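Local coordinates for protein acyl-CoA dehydrogenase (Slackia heliotrinireducens, PDB 4RM7) that belongs to the acyl-CoA dehydrogenase family, whose subunits join an N-terminal helical domain, a middle beta domain and a C-terminal helical bundle, at residues 68-73 and 246-251; 252-257 and 296-301. All coordinates share one frame; numbering follows the deposited sequence.

In the fold
Both contacts are buried and both use helix 234-270, contact 1 on residues 246-251 and contact 2 on the next turns, 252-257, with their centres about 11 Å apart. They differ in what they join. Contact 1 brings the start of helix 70-84, from the N-terminal family region, against the C-terminal bundle, across a long sequence separation that includes the strands of the middle domain; its centre lies about 9 Å from the centre of the chain. Contact 2 stays within the bundle, its centre about 14 Å from that of the chain, and its helix 282-311 also meets a second subunit. An aromatic ring with an amide at its edge marks the first, a leucine against an arginine and a selenomethionine the second.

Contact 1: residues 68-73 and 246-251; sequences YDLFAQ and RVFTCA
Phe-248 reaches from helix 234-270 to the first turn of helix 70-84, where Leu-70 and Gln-73 receive the outer end of its ring. Gln-73 can be followed atom by atom. Its CB, directed at the other helix, already lies 4.0 Å from CE1 of Phe-248. CG is anti to the carbonyl carbon (chi1 -77°) and the chain runs on extended, bringing the amide to the ring's edge. There CD of Gln-73 comes to 3.8 Å from Phe-248 CZ, and its OE1 closes to 3.4 Å from the same CZ, at the ring edge and in its plane. The amide plane stands 81° from the ring plane, nearly perpendicular, and the oxygen faces the C-H rim, which may be weakly favourable electrostatically. NE2 donates a hydrogen bond to the backbone oxygen of Val-59, which limits rotation of the amide. Glutamine suits this buried place, since its NE2 reaches a backbone oxygen while OE1 meets an aromatic edge.

Leu-70 branches toward the same ring: CD1 is 3.5 Å from Phe-248 CE1, while CD2 meets CG1 of Val-247 at a looser 4.3 Å. Forked methyls let one residue touch both neighbours, and Val-247 offers a compact, branched surface that needs little reach. Ile-77, a turn further along helix 70-84, also packs on Phe-248. The arrangement is interhelical packing between the N-terminal helical domain and the C-terminal helical bundle of the acyl-CoA dehydrogenase fold.

Contact 2: residues 252-257 and 296-301; sequences AALGEA and TNMRNL
The helical segments 252-257 and 296-301 run roughly antiparallel, their N-to-C directions 151° apart and their axes 9.9 Å from each other at closest approach, with Leu-254 and Met-298 facing each other. Leu-254 points at helix 282-311 and is the main apolar group there, touching both Met-298 and Arg-299. With CG anti to the backbone N (chi1 168°), its two methyls divide the work: CD1 lies 3.8 Å from CB of Met-298, and CD2 rests 3.7 Å from CA of Arg-299, against the opposing backbone. CD1 of Leu-254 also sits over one face of the Arg-299 guanidinium, toward its rim and 3.9 Å from NH2 of Arg-299.

The arginine chain bends at chi3 (-75°), crossing the leucine at about a right angle. Its NE forms a salt bridge with Glu-78 and NH2 a hydrogen bond with Gln-258; the buried charge is probably balanced largely by Glu-78, while the guanidinium face, poorly solvated compared with its N-H edge, can accept a methyl. Met-298, a selenomethionine in this crystal, runs its bent chain toward Ala-257, whose CB is 4.4 Å from SE; a side chain as short as alanine's fits beside the selenium. Such packing of neighbouring antiparallel helices belongs to the C-terminal helical bundle of the acyl-CoA dehydrogenase fold.

Contact 1: residues 68-73 and 246-251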
ATOM      1  N   TYR A  68     -22.736  20.942  22.628  1.00 53.02           N
ATOM      2  CA  TYR A  68     -23.516  20.465  21.502  1.00 47.54           C
ATOM      3  C   TYR A  68     -23.603  18.927  21.527  1.00 50.58           C
ATOM      4  O   TYR A  68     -22.907  18.256  22.299  1.00 53.89           O
ATOM      5  CB  TYR A  68     -22.910  20.963  20.196  1.00 44.90           C
ATOM      6  CG  TYR A  68     -22.994  22.464  20.066  1.00 52.05           C
ATOM      7  CD1 TYR A  68     -24.096  23.064  19.465  1.00 54.01           C
ATOM      8  CD2 TYR A  68     -21.990  23.291  20.572  1.00 57.96           C
ATOM      9  CE1 TYR A  68     -24.190  24.438  19.358  1.00 55.02           C
ATOM     10  CE2 TYR A  68     -22.079  24.671  20.466  1.00 59.33           C
ATOM     11  CZ  TYR A  68     -23.186  25.233  19.862  1.00 55.85           C
ATOM     12  OH  TYR A  68     -23.295  26.595  19.748  1.00 58.20           O
ATOM     13  N   ASP A  69     -24.480  18.371  20.700  1.00 49.12           N
ATOM     14  CA  ASP A  69     -24.577  16.927  20.561  1.00 48.50           C
ATOM     15  C   ASP A  69     -23.775  16.506  19.325  1.00 52.73           C
ATOM     16  O   ASP A  69     -24.288  16.539  18.193  1.00 49.96           O
ATOM     17  CB  ASP A  69     -26.035  16.485  20.441  1.00 44.42           C
ATOM     18  CG  ASP A  69     -26.852  16.765  21.708  1.00 55.96           C
ATOM     19  OD1 ASP A  69     -26.281  16.737  22.828  1.00 68.03           O
ATOM     20  OD2 ASP A  69     -28.079  17.004  21.584  1.00 53.91           O
ATOM     21  N   LEU A  70     -22.521  16.114  19.551  1.00 42.95           N
ATOM     22  CA  LEU A  70     -21.557  15.908  18.463  1.00 47.56           C
ATOM     23  C   LEU A  70     -21.918  14.765  17.492  1.00 46.80           C
ATOM     24  O   LEU A  70     -21.785  14.922  16.281  1.00 45.75           O
ATOM     25  CB  LEU A  70     -20.161  15.663  19.043  1.00 42.28           C
ATOM     26  CG  LEU A  70     -19.022  15.722  18.027  1.00 40.55           C
ATOM     27  CD1 LEU A  70     -18.998  17.036  17.298  1.00 37.68           C
ATOM     28  CD2 LEU A  70     -17.718  15.544  18.711  1.00 37.57           C
ATOM     29  N   PHE A  71     -22.365  13.627  18.014  1.00 41.06           N
ATOM     30  CA  PHE A  71     -22.791  12.532  17.155  1.00 40.99           C
ATOM     31  C   PHE A  71     -23.906  13.005  16.228  1.00 47.51           C
ATOM     32  O   PHE A  71     -23.890  12.703  15.037  1.00 44.41           O
ATOM     33  CB  PHE A  71     -23.259  11.330  17.972  1.00 35.13           C
ATOM     34  CG  PHE A  71     -23.636  10.141  17.136  1.00 36.67           C
ATOM     35  CD1 PHE A  71     -22.766   9.650  16.168  1.00 44.60           C
ATOM     36  CD2 PHE A  71     -24.855   9.501  17.311  1.00 39.60           C
ATOM     37  CE1 PHE A  71     -23.108   8.534  15.380  1.00 45.13           C
ATOM     38  CE2 PHE A  71     -25.215   8.382  16.521  1.00 44.12           C
ATOM     39  CZ  PHE A  71     -24.335   7.899  15.563  1.00 41.66           C
ATOM     40  N   ALA A  72     -24.856  13.768  16.769  1.00 44.73           N
ATOM     41  CA  ALA A  72     -25.939  14.316  15.949  1.00 45.29           C
ATOM     42  C   ALA A  72     -25.403  15.220  14.843  1.00 43.04           C
ATOM     43  O   ALA A  72     -25.813  15.112  13.683  1.00 43.30           O
ATOM     44  CB  ALA A  72     -26.934  15.078  16.811  1.00 43.62           C
ATOM     45  N   GLN A  73     -24.493  16.114  15.216  1.00 38.70           N
ATOM     46  CA  GLN A  73     -23.846  16.994  14.260  1.00 38.89           C
ATOM     47  C   GLN A  73     -23.152  16.207  13.146  1.00 41.96           C
ATOM     48  O   GLN A  73     -23.209  16.582  11.975  1.00 44.95           O
ATOM     49  CB  GLN A  73     -22.843  17.888  14.977  1.00 35.72           C
ATOM     50  CG  GLN A  73     -23.474  19.041  15.728  1.00 35.60           C
ATOM     51  CD  GLN A  73     -22.442  19.814  16.540  1.00 45.63           C
ATOM     52  OE1 GLN A  73     -21.466  19.231  17.040  1.00 47.43           O
ATOM     53  NE2 GLN A  73     -22.643  21.128  16.667  1.00 45.58           N
ATOM     54  N   ARG A 246     -11.831  18.648  13.514  1.00 43.23           N
ATOM     55  CA  ARG A 246     -11.347  17.431  12.895  1.00 37.60           C
ATOM     56  C   ARG A 246     -12.469  16.405  12.758  1.00 40.31           C
ATOM     57  O   ARG A 246     -12.555  15.717  11.742  1.00 44.18           O
ATOM     58  CB  ARG A 246     -10.193  16.840  13.691  1.00 37.96           C
ATOM     59  CG  ARG A 246      -8.999  17.728  13.702  1.00 40.94           C
ATOM     60  CD  ARG A 246      -7.801  17.075  14.269  1.00 40.40           C
ATOM     61  NE  ARG A 246      -6.749  18.073  14.414  1.00 50.19           N
ATOM     62  CZ  ARG A 246      -6.135  18.351  15.553  1.00 56.83           C
ATOM     63  NH1 ARG A 246      -6.445  17.689  16.657  1.00 69.11           N
ATOM     64  NH2 ARG A 246      -5.205  19.285  15.579  1.00 65.35           N
ATOM     65  N   VAL A 247     -13.336  16.312  13.762  1.00 37.86           N
ATOM     66  CA  VAL A 247     -14.450  15.379  13.667  1.00 38.87           C
ATOM     67  C   VAL A 247     -15.375  15.784  12.510  1.00 40.39           C
ATOM     68  O   VAL A 247     -15.742  14.956  11.675  1.00 43.68           O
ATOM     69  CB  VAL A 247     -15.235  15.287  14.981  1.00 43.56           C
ATOM     70  CG1 VAL A 247     -16.308  14.223  14.859  1.00 44.31           C
ATOM     71  CG2 VAL A 247     -14.277  14.943  16.143  1.00 41.37           C
ATOM     72  N   PHE A 248     -15.705  17.067  12.450  1.00 43.32           N
ATOM     73  CA  PHE A 248     -16.498  17.625  11.368  1.00 38.62           C
ATOM     74  C   PHE A 248     -15.909  17.324  10.006  1.00 39.66           C
ATOM     75  O   PHE A 248     -16.618  16.897   9.099  1.00 42.19           O
ATOM     76  CB  PHE A 248     -16.633  19.134  11.538  1.00 37.37           C
ATOM     77  CG  PHE A 248     -17.478  19.528  12.697  1.00 37.91           C
ATOM     78  CD1 PHE A 248     -18.268  18.582  13.340  1.00 32.51           C
ATOM     79  CD2 PHE A 248     -17.485  20.843  13.156  1.00 41.30           C
ATOM     80  CE1 PHE A 248     -19.050  18.944  14.413  1.00 37.90           C
ATOM     81  CE2 PHE A 248     -18.269  21.216  14.236  1.00 43.28           C
ATOM     82  CZ  PHE A 248     -19.049  20.270  14.874  1.00 38.75           C
ATOM     83  N   THR A 249     -14.611  17.548   9.868  1.00 37.01           N
ATOM     84  CA  THR A 249     -13.947  17.353   8.592  1.00 35.75           C
ATOM     85  C   THR A 249     -13.960  15.887   8.180  1.00 38.93           C
ATOM     86  O   THR A 249     -14.166  15.547   7.010  1.00 41.24           O
ATOM     87  CB  THR A 249     -12.514  17.873   8.649  1.00 38.17           C
ATOM     88  OG1 THR A 249     -12.559  19.296   8.662  1.00 49.11           O
ATOM     89  CG2 THR A 249     -11.734  17.439   7.443  1.00 41.64           C
ATOM     90  N   CYS A 250     -13.789  15.008   9.154  1.00 33.38           N
ATOM     91  CA  CYS A 250     -13.806  13.587   8.853  1.00 32.53           C
ATOM     92  C   CYS A 250     -15.220  13.107   8.501  1.00 35.46           C
ATOM     93  O   CYS A 250     -15.389  12.299   7.586  1.00 43.68           O
ATOM     94  CB  CYS A 250     -13.202  12.792  10.015  1.00 27.13           C
ATOM     95  SG  CYS A 250     -11.395  13.099  10.136  1.00 45.80           S
ATOM     96  N   ALA A 251     -16.230  13.632   9.187  1.00 35.24           N
ATOM     97  CA  ALA A 251     -17.609  13.335   8.827  1.00 33.41           C
ATOM     98  C   ALA A 251     -17.921  13.792   7.386  1.00 42.16           C
ATOM     99  O   ALA A 251     -18.626  13.103   6.643  1.00 40.42           O
ATOM    100  CB  ALA A 251     -18.565  13.986   9.823  1.00 29.73           C
TER

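Contact 2: residues 252-257 and 296-301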
ATOM      1  N   ALA A 252     -17.386  14.946   6.987  1.00 44.85           N
ATOM      2  CA  ALA A 252     -17.559  15.412   5.620  1.00 40.28           C
ATOM      3  C   ALA A 252     -16.853  14.484   4.646  1.00 40.71           C
ATOM      4  O   ALA A 252     -17.388  14.176   3.580  1.00 45.16           O
ATOM      5  CB  ALA A 252     -17.042  16.867   5.451  1.00 28.10           C
ATOM      6  N   ALA A 253     -15.652  14.038   5.004  1.00 41.98           N
ATOM      7  CA  ALA A 253     -14.890  13.163   4.121  1.00 39.80           C
ATOM      8  C   ALA A 253     -15.635  11.837   3.907  1.00 42.70           C
ATOM      9  O   ALA A 253     -15.723  11.313   2.789  1.00 45.00           O
ATOM     10  CB  ALA A 253     -13.529  12.925   4.688  1.00 33.73           C
ATOM     11  N   LEU A 254     -16.188  11.318   4.995  1.00 30.58           N
ATOM     12  CA  LEU A 254     -16.923  10.069   4.977  1.00 34.40           C
ATOM     13  C   LEU A 254     -18.157  10.189   4.075  1.00 40.91           C
ATOM     14  O   LEU A 254     -18.445   9.330   3.238  1.00 41.10           O
ATOM     15  CB  LEU A 254     -17.325   9.705   6.397  1.00 33.90           C
ATOM     16  CG  LEU A 254     -18.335   8.583   6.588  1.00 41.79           C
ATOM     17  CD1 LEU A 254     -17.790   7.264   6.030  1.00 35.54           C
ATOM     18  CD2 LEU A 254     -18.704   8.478   8.072  1.00 35.94           C
ATOM     19  N   GLY A 255     -18.884  11.273   4.263  1.00 34.24           N
ATOM     20  CA  GLY A 255     -20.069  11.527   3.485  1.00 29.35           C
ATOM     21  C   GLY A 255     -19.753  11.605   2.009  1.00 34.57           C
ATOM     22  O   GLY A 255     -20.421  10.964   1.199  1.00 38.11           O
ATOM     23  N   GLU A 256     -18.748  12.393   1.644  1.00 33.27           N
ATOM     24  CA  GLU A 256     -18.441  12.558   0.232  1.00 34.18           C
ATOM     25  C   GLU A 256     -17.966  11.225  -0.351  1.00 36.17           C
ATOM     26  O   GLU A 256     -18.370  10.844  -1.452  1.00 35.93           O
ATOM     27  CB  GLU A 256     -17.391  13.641   0.019  1.00 34.29           C
ATOM     28  CG  GLU A 256     -17.844  15.020   0.419  1.00 36.59           C
ATOM     29  CD  GLU A 256     -16.984  16.104  -0.211  1.00 42.03           C
ATOM     30  OE1 GLU A 256     -16.279  16.830   0.526  1.00 41.98           O
ATOM     31  OE2 GLU A 256     -17.019  16.240  -1.450  1.00 44.02           O
ATOM     32  N   ALA A 257     -17.103  10.531   0.393  1.00 28.61           N
ATOM     33  CA  ALA A 257     -16.610   9.227  -0.015  1.00 32.73           C
ATOM     34  C   ALA A 257     -17.782   8.276  -0.250  1.00 38.15           C
ATOM     35  O   ALA A 257     -17.814   7.507  -1.211  1.00 44.62           O
ATOM     36  CB  ALA A 257     -15.644   8.651   1.055  1.00 29.06           C
ATOM     37  N   THR A 296     -16.501   1.388   6.104  1.00 35.64           N
ATOM     38  CA  THR A 296     -16.851   0.810   7.404  1.00 34.45           C
ATOM     39  C   THR A 296     -15.910   1.336   8.486  1.00 40.37           C
ATOM     40  O   THR A 296     -16.351   1.778   9.539  1.00 52.08           O
ATOM     41  CB  THR A 296     -16.801  -0.733   7.379  1.00 37.10           C
ATOM     42  OG1 THR A 296     -17.547  -1.217   6.256  1.00 44.46           O
ATOM     43  CG2 THR A 296     -17.412  -1.318   8.659  1.00 31.94           C
ATOM     44  N   ASN A 297     -14.615   1.295   8.209  1.00 37.63           N
ATOM     45  CA  ASN A 297     -13.608   1.761   9.154  1.00 39.37           C
ATOM     46  C   ASN A 297     -13.738   3.270   9.449  1.00 41.53           C
ATOM     47  O   ASN A 297     -13.762   3.683  10.601  1.00 40.54           O
ATOM     48  CB  ASN A 297     -12.196   1.417   8.632  1.00 39.07           C
ATOM     49  CG  ASN A 297     -11.866  -0.078   8.742  1.00 40.71           C
ATOM     50  OD1 ASN A 297     -12.512  -0.817   9.488  1.00 45.15           O
ATOM     51  ND2 ASN A 297     -10.840  -0.518   8.018  1.00 36.37           N
HETATM   52  N   MSE A 298     -13.831   4.082   8.403  1.00 37.28           N
HETATM   53  CA  MSE A 298     -14.050   5.513   8.548  1.00 34.74           C
HETATM   54  C   MSE A 298     -15.212   5.837   9.470  1.00 38.37           C
HETATM   55  O   MSE A 298     -15.083   6.676  10.364  1.00 41.75           O
HETATM   56  CB  MSE A 298     -14.321   6.157   7.198  1.00 29.86           C
HETATM   57  CG  MSE A 298     -13.137   6.185   6.258  1.00 46.03           C
HETATM   58 SE   MSE A 298     -13.676   7.101   4.617  0.81 55.72          SE
HETATM   59  CE  MSE A 298     -13.309   5.667   3.364  1.00 54.97           C
ATOM     60  N   ARG A 299     -16.338   5.165   9.239  1.00 35.01           N
ATOM     61  CA  ARG A 299     -17.580   5.453   9.950  1.00 32.88           C
ATOM     62  C   ARG A 299     -17.431   5.067  11.409  1.00 39.69           C
ATOM     63  O   ARG A 299     -17.813   5.812  12.304  1.00 44.26           O
ATOM     64  CB  ARG A 299     -18.759   4.719   9.299  1.00 34.47           C
ATOM     65  CG  ARG A 299     -20.119   5.108   9.848  1.00 37.77           C
ATOM     66  CD  ARG A 299     -21.273   4.627   8.952  1.00 34.87           C
ATOM     67  NE  ARG A 299     -21.384   5.441   7.748  1.00 44.84           N
ATOM     68  CZ  ARG A 299     -21.237   5.000   6.498  1.00 45.19           C
ATOM     69  NH1 ARG A 299     -20.957   3.718   6.259  1.00 39.65           N
ATOM     70  NH2 ARG A 299     -21.349   5.864   5.482  1.00 35.34           N
ATOM     71  N   ASN A 300     -16.852   3.898  11.638  1.00 37.45           N
ATOM     72  CA  ASN A 300     -16.540   3.452  12.969  1.00 37.16           C
ATOM     73  C   ASN A 300     -15.632   4.437  13.740  1.00 42.49           C
ATOM     74  O   ASN A 300     -15.836   4.660  14.923  1.00 43.51           O
ATOM     75  CB  ASN A 300     -15.878   2.084  12.900  1.00 39.37           C
ATOM     76  CG  ASN A 300     -16.881   0.959  12.737  1.00 43.99           C
ATOM     77  OD1 ASN A 300     -18.058   1.106  13.090  1.00 38.29           O
ATOM     78  ND2 ASN A 300     -16.414  -0.185  12.232  1.00 36.05           N
ATOM     79  N   LEU A 301     -14.646   5.028  13.072  1.00 39.06           N
ATOM     80  CA  LEU A 301     -13.734   5.928  13.756  1.00 35.79           C
ATOM     81  C   LEU A 301     -14.425   7.252  14.026  1.00 35.66           C
ATOM     82  O   LEU A 301     -14.333   7.789  15.127  1.00 39.97           O
ATOM     83  CB  LEU A 301     -12.460   6.156  12.953  1.00 32.55           C
ATOM     84  CG  LEU A 301     -11.514   4.959  12.842  1.00 34.80           C
ATOM     85  CD1 LEU A 301     -10.362   5.279  11.886  1.00 39.90           C
ATOM     86  CD2 LEU A 301     -10.956   4.555  14.194  1.00 32.35           C
TER